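Local coordinates for mannosylglycerate hydrolase MGH1-like glycoside hydrolase domain-containing protein (Thermus thermophilus HB8, PDB 4WVA) that hydrolyses the osmolyte mannosylglycerate to mannose and glycerate, and can also split glucosylglycerate, as a GH63 glycosidase built on an (alpha/alpha)6 barrel, at residues Y30-G42 / T102-L114. Residues are numbered along the deposited sequence; the frame is centred on the assembly and turned at random. Where two conformers were deposited one is given.
Sequences YQWLWDSAFIALG and TQPPVVATVVRYL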
ATOM      1  N   TYR A  30     -36.810 -17.120   2.220  1.00 12.20           N
ATOM      2  CA  TYR A  30     -35.768 -18.037   2.621  1.00 12.17           C
ATOM      3  C   TYR A  30     -34.657 -17.191   3.223  1.00 11.58           C
ATOM      4  O   TYR A  30     -34.841 -15.970   3.435  1.00 11.19           O
ATOM      5  CB  TYR A  30     -35.208 -18.832   1.420  1.00 12.64           C
ATOM      6  CG  TYR A  30     -36.211 -19.658   0.651  1.00 13.55           C
ATOM      7  CD1 TYR A  30     -36.783 -20.782   1.235  1.00 14.25           C
ATOM      8  CD2 TYR A  30     -36.554 -19.343  -0.663  1.00 14.00           C
ATOM      9  CE1 TYR A  30     -37.691 -21.563   0.532  1.00 14.56           C
ATOM     10  CE2 TYR A  30     -37.468 -20.129  -1.368  1.00 14.60           C
ATOM     11  CZ  TYR A  30     -38.029 -21.231  -0.746  1.00 14.78           C
ATOM     12  OH  TYR A  30     -38.942 -22.045  -1.422  1.00 17.02           O
ATOM     13  N   GLN A  31     -33.533 -17.822   3.536  1.00 11.17           N
ATOM     14  CA  GLN A  31     -32.348 -17.096   4.019  1.00 11.11           C
ATOM     15  C   GLN A  31     -31.350 -16.820   2.888  1.00 10.86           C
ATOM     16  O   GLN A  31     -30.922 -17.738   2.186  1.00 11.26           O
ATOM     17  CB  GLN A  31     -31.659 -17.868   5.142  1.00 10.83           C
ATOM     18  CG  GLN A  31     -30.399 -17.194   5.685  1.00 11.18           C
ATOM     19  CD  GLN A  31     -29.861 -17.748   6.993  1.00 11.04           C
ATOM     20  OE1 GLN A  31     -29.295 -16.997   7.818  1.00 12.33           O
ATOM     21  NE2 GLN A  31     -29.972 -19.047   7.187  1.00 10.25           N
ATOM     22  N   TRP A  32     -30.976 -15.548   2.739  1.00 11.08           N
ATOM     23  CA  TRP A  32     -29.971 -15.136   1.751  1.00 10.52           C
ATOM     24  C   TRP A  32     -28.657 -14.761   2.456  1.00 10.78           C
ATOM     25  O   TRP A  32     -28.664 -14.240   3.561  1.00 10.61           O
ATOM     26  CB  TRP A  32     -30.468 -13.916   0.969  1.00 10.77           C
ATOM     27  CG  TRP A  32     -31.090 -14.216  -0.352  1.00 10.59           C
ATOM     28  CD1 TRP A  32     -30.508 -14.053  -1.570  1.00 10.62           C
ATOM     29  CD2 TRP A  32     -32.406 -14.720  -0.611  1.00 10.49           C
ATOM     30  NE1 TRP A  32     -31.367 -14.392  -2.566  1.00 10.82           N
ATOM     31  CE2 TRP A  32     -32.544 -14.810  -2.012  1.00 10.80           C
ATOM     32  CE3 TRP A  32     -33.475 -15.110   0.198  1.00 10.71           C
ATOM     33  CZ2 TRP A  32     -33.695 -15.280  -2.617  1.00 11.04           C
ATOM     34  CZ3 TRP A  32     -34.637 -15.570  -0.418  1.00 10.86           C
ATOM     35  CH2 TRP A  32     -34.730 -15.659  -1.796  1.00 10.85           C
ATOM     36  N   LEU A  33     -27.543 -15.035   1.790  1.00 10.17           N
ATOM     37  CA  LEU A  33     -26.200 -14.888   2.348  1.00 10.15           C
ATOM     38  C   LEU A  33     -25.855 -13.437   2.677  1.00  9.86           C
ATOM     39  O   LEU A  33     -25.654 -13.109   3.864  1.00 10.26           O
ATOM     40  CB  LEU A  33     -25.181 -15.484   1.373  1.00 10.06           C
ATOM     41  CG  LEU A  33     -23.733 -15.708   1.817  1.00 10.47           C
ATOM     42  CD1 LEU A  33     -23.019 -16.501   0.721  1.00 10.72           C
ATOM     43  CD2 LEU A  33     -22.997 -14.412   2.133  1.00 10.90           C
ATOM     44  N   TRP A  34     -25.725 -12.555   1.687  1.00 10.19           N
ATOM     45  CA  TRP A  34     -25.263 -11.206   2.076  1.00  9.94           C
ATOM     46  C   TRP A  34     -26.348 -10.443   2.835  1.00  9.99           C
ATOM     47  O   TRP A  34     -26.020  -9.680   3.733  1.00 10.25           O
ATOM     48  CB  TRP A  34     -24.552 -10.373   0.972  1.00 10.07           C
ATOM     49  CG  TRP A  34     -25.369  -9.728  -0.109  1.00  9.64           C
ATOM     50  CD1 TRP A  34     -26.588 -10.125  -0.627  1.00  9.87           C
ATOM     51  CD2 TRP A  34     -24.966  -8.581  -0.882  1.00  9.47           C
ATOM     52  NE1 TRP A  34     -26.950  -9.281  -1.650  1.00 10.36           N
ATOM     53  CE2 TRP A  34     -25.974  -8.325  -1.812  1.00  9.80           C
ATOM     54  CE3 TRP A  34     -23.826  -7.747  -0.863  1.00  9.31           C
ATOM     55  CZ2 TRP A  34     -25.896  -7.261  -2.714  1.00  9.63           C
ATOM     56  CZ3 TRP A  34     -23.751  -6.691  -1.758  1.00  9.44           C
ATOM     57  CH2 TRP A  34     -24.774  -6.462  -2.670  1.00  9.39           C
ATOM     58  N   ASP A  35     -27.624 -10.758   2.588  1.00  9.95           N
ATOM     59  CA  ASP A  35     -28.689 -10.135   3.358  1.00  9.58           C
ATOM     60  C   ASP A  35     -28.521 -10.443   4.831  1.00  9.48           C
ATOM     61  O   ASP A  35     -28.628  -9.549   5.664  1.00  9.17           O
ATOM     62  CB  ASP A  35     -30.079 -10.604   2.906  1.00  9.68           C
ATOM     63  CG  ASP A  35     -30.396 -10.238   1.481  1.00  9.76           C
ATOM     64  OD1 ASP A  35     -29.682 -10.721   0.559  1.00  9.91           O
ATOM     65  OD2 ASP A  35     -31.377  -9.496   1.269  1.00  9.56           O
ATOM     66  N   SER A  36     -28.290 -11.712   5.171  1.00  9.07           N
ATOM     67  CA  SER A  36     -28.206 -12.088   6.582  1.00  9.07           C
ATOM     68  C   SER A  36     -27.068 -11.344   7.259  1.00  8.91           C
ATOM     69  O   SER A  36     -27.170 -10.984   8.421  1.00  9.40           O
ATOM     70  CB  SER A  36     -28.075 -13.602   6.764  1.00  8.91           C
ATOM     71  OG  SER A  36     -29.357 -14.211   6.793  1.00  9.39           O
ATOM     72  N   ALA A  37     -25.987 -11.085   6.522  1.00  9.10           N
ATOM     73  CA  ALA A  37     -24.839 -10.426   7.102  1.00  9.57           C
ATOM     74  C   ALA A  37     -25.224  -8.997   7.471  1.00  9.54           C
ATOM     75  O   ALA A  37     -24.968  -8.568   8.591  1.00  9.72           O
ATOM     76  CB  ALA A  37     -23.664 -10.444   6.148  1.00  9.85           C
ATOM     77  N   PHE A  38     -25.851  -8.273   6.549  1.00  9.57           N
ATOM     78  CA  PHE A  38     -26.281  -6.886   6.864  1.00  9.46           C
ATOM     79  C   PHE A  38     -27.342  -6.905   7.964  1.00  9.85           C
ATOM     80  O   PHE A  38     -27.341  -6.046   8.841  1.00 10.21           O
ATOM     81  CB  PHE A  38     -26.814  -6.125   5.649  1.00  9.40           C
ATOM     82  CG  PHE A  38     -25.798  -5.923   4.562  1.00  9.40           C
ATOM     83  CD1 PHE A  38     -24.710  -5.070   4.750  1.00  9.71           C
ATOM     84  CD2 PHE A  38     -25.916  -6.585   3.348  1.00  9.93           C
ATOM     85  CE1 PHE A  38     -23.776  -4.893   3.753  1.00  9.78           C
ATOM     86  CE2 PHE A  38     -24.967  -6.413   2.349  1.00 10.01           C
ATOM     87  CZ  PHE A  38     -23.893  -5.559   2.551  1.00 10.03           C
ATOM     88  N   ILE A  39     -28.276  -7.849   7.890  1.00  9.73           N
ATOM     89  CA  ILE A  39     -29.365  -7.921   8.861  1.00  9.81           C
ATOM     90  C   ILE A  39     -28.849  -8.126  10.276  1.00 10.07           C
ATOM     91  O   ILE A  39     -29.366  -7.521  11.205  1.00  9.35           O
ATOM     92  CB  ILE A  39     -30.400  -8.994   8.455  1.00 10.04           C
ATOM     93  CG1 ILE A  39     -31.126  -8.567   7.175  1.00 10.20           C
ATOM     94  CG2 ILE A  39     -31.353  -9.324   9.607  1.00 10.62           C
ATOM     95  CD1 ILE A  39     -31.829  -9.717   6.473  1.00 10.40           C
ATOM     96  N   ALA A  40     -27.826  -8.970  10.443  1.00  9.56           N
ATOM     97  CA  ALA A  40     -27.202  -9.180  11.752  1.00  9.98           C
ATOM     98  C   ALA A  40     -26.753  -7.883  12.422  1.00  9.97           C
ATOM     99  O   ALA A  40     -26.878  -7.732  13.637  1.00  9.54           O
ATOM    100  CB  ALA A  40     -26.048 -10.182  11.644  1.00  9.66           C
ATOM    101  N   LEU A  41     -26.258  -6.922  11.638  1.00 10.41           N
ATOM    102  CA  LEU A  41     -25.903  -5.602  12.183  1.00 10.80           C
ATOM    103  C   LEU A  41     -27.108  -4.891  12.788  1.00 11.01           C
ATOM    104  O   LEU A  41     -26.989  -4.227  13.834  1.00 11.40           O
ATOM    105  CB  LEU A  41     -25.253  -4.732  11.106  1.00 10.90           C
ATOM    106  CG  LEU A  41     -23.888  -5.209  10.591  1.00 10.96           C
ATOM    107  CD1 LEU A  41     -23.403  -4.367   9.407  1.00 11.63           C
ATOM    108  CD2 LEU A  41     -22.862  -5.217  11.715  1.00 11.29           C
ATOM    109  N   GLY A  42     -28.273  -5.040  12.155  1.00 10.80           N
ATOM    110  CA  GLY A  42     -29.502  -4.487  12.698  1.00 11.10           C
ATOM    111  C   GLY A  42     -29.889  -5.131  14.017  1.00 10.71           C
ATOM    112  O   GLY A  42     -30.288  -4.443  14.955  1.00 10.71           O
ATOM    113  N   THR A 102     -22.807 -18.716  -4.991  1.00 11.70           N
ATOM    114  CA  THR A 102     -22.504 -17.955  -3.784  1.00 11.09           C
ATOM    115  C   THR A 102     -22.933 -16.481  -3.907  1.00 11.08           C
ATOM    116  O   THR A 102     -23.727 -16.129  -4.777  1.00 10.79           O
ATOM    117  CB  THR A 102     -21.016 -18.144  -3.403  1.00 11.16           C
ATOM    118  OG1 THR A 102     -20.773 -17.681  -2.065  1.00 10.79           O
ATOM    119  CG2 THR A 102     -20.066 -17.489  -4.387  1.00 11.14           C
ATOM    120  N   GLN A 103     -22.449 -15.638  -2.992  1.00 10.73           N
ATOM    121  CA  GLN A 103     -22.812 -14.207  -2.987  1.00 10.24           C
ATOM    122  C   GLN A 103     -21.675 -13.443  -2.316  1.00 10.21           C
ATOM    123  O   GLN A 103     -20.777 -14.054  -1.757  1.00  9.83           O
ATOM    124  CB  GLN A 103     -24.127 -13.961  -2.239  1.00 10.52           C
ATOM    125  CG  GLN A 103     -25.268 -13.510  -3.139  1.00 10.55           C
ATOM    126  CD  GLN A 103     -26.507 -13.070  -2.364  1.00 10.25           C
ATOM    127  OE1 GLN A 103     -26.593 -13.206  -1.126  1.00 10.03           O
ATOM    128  NE2 GLN A 103     -27.470 -12.538  -3.083  1.00 10.61           N
ATOM    129  N   PRO A 104     -21.720 -12.100  -2.351  1.00 10.09           N
ATOM    130  CA  PRO A 104     -20.549 -11.386  -1.829  1.00 10.05           C
ATOM    131  C   PRO A 104     -20.269 -11.688  -0.351  1.00 10.17           C
ATOM    132  O   PRO A 104     -21.179 -11.613   0.488  1.00 10.83           O
ATOM    133  CB  PRO A 104     -20.925  -9.911  -2.040  1.00  9.91           C
ATOM    134  CG  PRO A 104     -21.870  -9.952  -3.200  1.00  9.72           C
ATOM    135  CD  PRO A 104     -22.691 -11.173  -2.950  1.00 10.02           C
ATOM    136  N   PRO A 105     -19.006 -12.014  -0.027  1.00 10.16           N
ATOM    137  CA  PRO A 105     -18.672 -12.590   1.272  1.00 10.25           C
ATOM    138  C   PRO A 105     -18.447 -11.509   2.327  1.00 10.75           C
ATOM    139  O   PRO A 105     -17.354 -11.358   2.835  1.00 10.65           O
ATOM    140  CB  PRO A 105     -17.411 -13.384   0.973  1.00 10.32           C
ATOM    141  CG  PRO A 105     -16.759 -12.652  -0.141  1.00 10.41           C
ATOM    142  CD  PRO A 105     -17.890 -12.157  -0.996  1.00 10.53           C
ATOM    143  N   VAL A 106     -19.495 -10.745   2.628  1.00 11.08           N
ATOM    144  CA  VAL A 106     -19.382  -9.680   3.621  1.00 11.61           C
ATOM    145  C   VAL A 106     -19.383 -10.246   5.051  1.00 10.84           C
ATOM    146  O   VAL A 106     -19.103  -9.533   6.014  1.00 10.14           O
ATOM    147  CB  VAL A 106     -20.481  -8.629   3.397  1.00 13.27           C
ATOM    148  CG1 VAL A 106     -21.798  -9.152   3.848  1.00 14.14           C
ATOM    149  CG2 VAL A 106     -20.180  -7.333   4.149  1.00 14.10           C
ATOM    150  N   VAL A 107     -19.616 -11.549   5.205  1.00 10.43           N
ATOM    151  CA  VAL A 107     -19.887 -12.090   6.538  0.50 10.71           C
ATOM    152  C   VAL A 107     -18.711 -11.939   7.526  1.00 10.34           C
ATOM    153  O   VAL A 107     -18.943 -11.638   8.698  1.00 10.67           O
ATOM    154  CB  VAL A 107     -20.448 -13.539   6.489  0.50 11.09           C
ATOM    155  CG1 VAL A 107     -19.470 -14.513   5.844  0.50 11.49           C
ATOM    156  CG2 VAL A 107     -20.888 -13.979   7.875  0.50 11.53           C
ATOM    157  N   ALA A 108     -17.464 -12.087   7.084  1.00 10.04           N
ATOM    158  CA  ALA A 108     -16.349 -11.995   8.066  1.00  9.77           C
ATOM    159  C   ALA A 108     -16.243 -10.616   8.694  1.00  9.84           C
ATOM    160  O   ALA A 108     -15.861 -10.466   9.853  1.00  9.83           O
ATOM    161  CB  ALA A 108     -15.026 -12.383   7.433  1.00  9.98           C
ATOM    162  N   THR A 109     -16.552  -9.605   7.900  1.00  9.39           N
ATOM    163  CA  THR A 109     -16.559  -8.220   8.376  1.00  9.62           C
ATOM    164  C   THR A 109     -17.596  -8.041   9.485  1.00  9.83           C
ATOM    165  O   THR A 109     -17.326  -7.407  10.516  1.00  9.85           O
ATOM    166  CB  THR A 109     -16.816  -7.300   7.184  1.00  9.94           C
ATOM    167  OG1 THR A 109     -15.698  -7.389   6.310  1.00 10.42           O
ATOM    168  CG2 THR A 109     -17.008  -5.831   7.615  1.00  9.99           C
ATOM    169  N   VAL A 110     -18.766  -8.631   9.283  1.00  9.84           N
ATOM    170  CA  VAL A 110     -19.822  -8.559  10.281  1.00  9.90           C
ATOM    171  C   VAL A 110     -19.433  -9.374  11.515  1.00 10.13           C
ATOM    172  O   VAL A 110     -19.624  -8.925  12.639  1.00 10.41           O
ATOM    173  CB  VAL A 110     -21.197  -8.952   9.700  1.00 10.13           C
ATOM    174  CG1 VAL A 110     -22.237  -9.024  10.807  1.00 10.17           C
ATOM    175  CG2 VAL A 110     -21.622  -7.976   8.616  1.00  9.72           C
ATOM    176  N   VAL A 111     -18.863 -10.556  11.309  1.00 10.21           N
ATOM    177  CA  VAL A 111     -18.432 -11.377  12.439  1.00 10.51           C
ATOM    178  C   VAL A 111     -17.369 -10.648  13.293  1.00 10.31           C
ATOM    179  O   VAL A 111     -17.418 -10.696  14.533  1.00 11.09           O
ATOM    180  CB  VAL A 111     -17.968 -12.775  11.990  1.00 10.35           C
ATOM    181  CG1 VAL A 111     -17.320 -13.505  13.146  1.00 10.61           C
ATOM    182  CG2 VAL A 111     -19.147 -13.594  11.447  1.00 10.84           C
ATOM    183  N   ARG A 112     -16.425  -9.967  12.655  1.00 10.75           N
ATOM    184  CA  ARG A 112     -15.412  -9.216  13.409  1.00 11.25           C
ATOM    185  C   ARG A 112     -16.096  -8.157  14.287  1.00 11.23           C
ATOM    186  O   ARG A 112     -15.756  -7.971  15.457  1.00 11.43           O
ATOM    187  CB  ARG A 112     -14.392  -8.556  12.486  1.00 12.08           C
ATOM    188  CG  ARG A 112     -13.387  -7.728  13.275  1.00 12.78           C
ATOM    189  CD  ARG A 112     -12.390  -7.011  12.383  1.00 13.20           C
ATOM    190  NE  ARG A 112     -11.458  -6.221  13.192  1.00 14.30           N
ATOM    191  CZ  ARG A 112     -10.464  -5.480  12.696  1.00 14.31           C
ATOM    192  NH1 ARG A 112     -10.252  -5.405  11.398  1.00 14.45           N
ATOM    193  NH2 ARG A 112      -9.678  -4.793  13.522  1.00 15.09           N
ATOM    194  N   TYR A 113     -17.054  -7.451  13.721  1.00 11.91           N
ATOM    195  CA  TYR A 113     -17.782  -6.438  14.470  1.00 12.14           C
ATOM    196  C   TYR A 113     -18.544  -7.045  15.653  1.00 12.25           C
ATOM    197  O   TYR A 113     -18.451  -6.548  16.791  1.00 11.50           O
ATOM    198  CB  TYR A 113     -18.772  -5.670  13.589  1.00 13.32           C
ATOM    199  CG  TYR A 113     -19.445  -4.589  14.368  1.00 14.40           C
ATOM    200  CD1 TYR A 113     -18.815  -3.367  14.554  1.00 15.82           C
ATOM    201  CD2 TYR A 113     -20.671  -4.810  14.991  1.00 15.43           C
ATOM    202  CE1 TYR A 113     -19.408  -2.385  15.302  1.00 17.12           C
ATOM    203  CE2 TYR A 113     -21.256  -3.833  15.757  1.00 17.40           C
ATOM    204  CZ  TYR A 113     -20.624  -2.624  15.894  1.00 17.73           C
ATOM    205  OH  TYR A 113     -21.218  -1.640  16.649  1.00 23.52           O
ATOM    206  N   LEU A 114     -19.294  -8.114  15.406  1.00 11.24           N
ATOM    207  CA  LEU A 114     -19.991  -8.800  16.514  1.00 11.62           C
ATOM    208  C   LEU A 114     -19.002  -9.251  17.585  1.00 11.86           C
ATOM    209  O   LEU A 114     -19.259  -9.099  18.791  1.00 11.65           O
ATOM    210  CB  LEU A 114     -20.811  -9.984  16.028  1.00 11.74           C
ATOM    211  CG  LEU A 114     -21.909  -9.680  15.005  1.00 11.88           C
ATOM    212  CD1 LEU A 114     -22.618 -10.969  14.647  1.00 11.85           C
ATOM    213  CD2 LEU A 114     -22.892  -8.612  15.486  1.00 12.21           C
TER
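W34 CG sits between the backbone N and the carbonyl carbon (chi1 76°), which turns the indole toward P104 and Q103; Q103, extended beyond CG, reaches across to the start of helix 33-42. There Q103 OE1 accepts a nearly straight bond from W34 N (3.0 Å, 172° at the hydrogen). The Q103 side chain crosses that of W34 at about a right angle, the amide plane turned 64° from the ring, while Q103 NE2 lies at the edge of the W32 ring, 3.7 Å from CD1. P104 CG makes a CH-pi contact 4.1 Å from the centroid of the W34 six-membered ring, and F38 CE2 lies over the opposite face, toward its rim. Replacing W34 by alanine would probably leave P104 and F38 CE2 facing a gap and the Q103 amide without the ring beside it. Since W32, W34 and Q103 probably all bind substrate, this packing probably shapes one wall of the sugar pocket. Further along, A37 CB presses on V106 CG1 at a tight 3.2 Å. The axes of helices 33-42 and 107-114 come within 9.1 Å at 20°, consistent with parallel helices of the barrel; helix 121-146 touches P105 and V107, helix 235-254 V106, and strand 31-32 pairs antiparallel with strand 72-74.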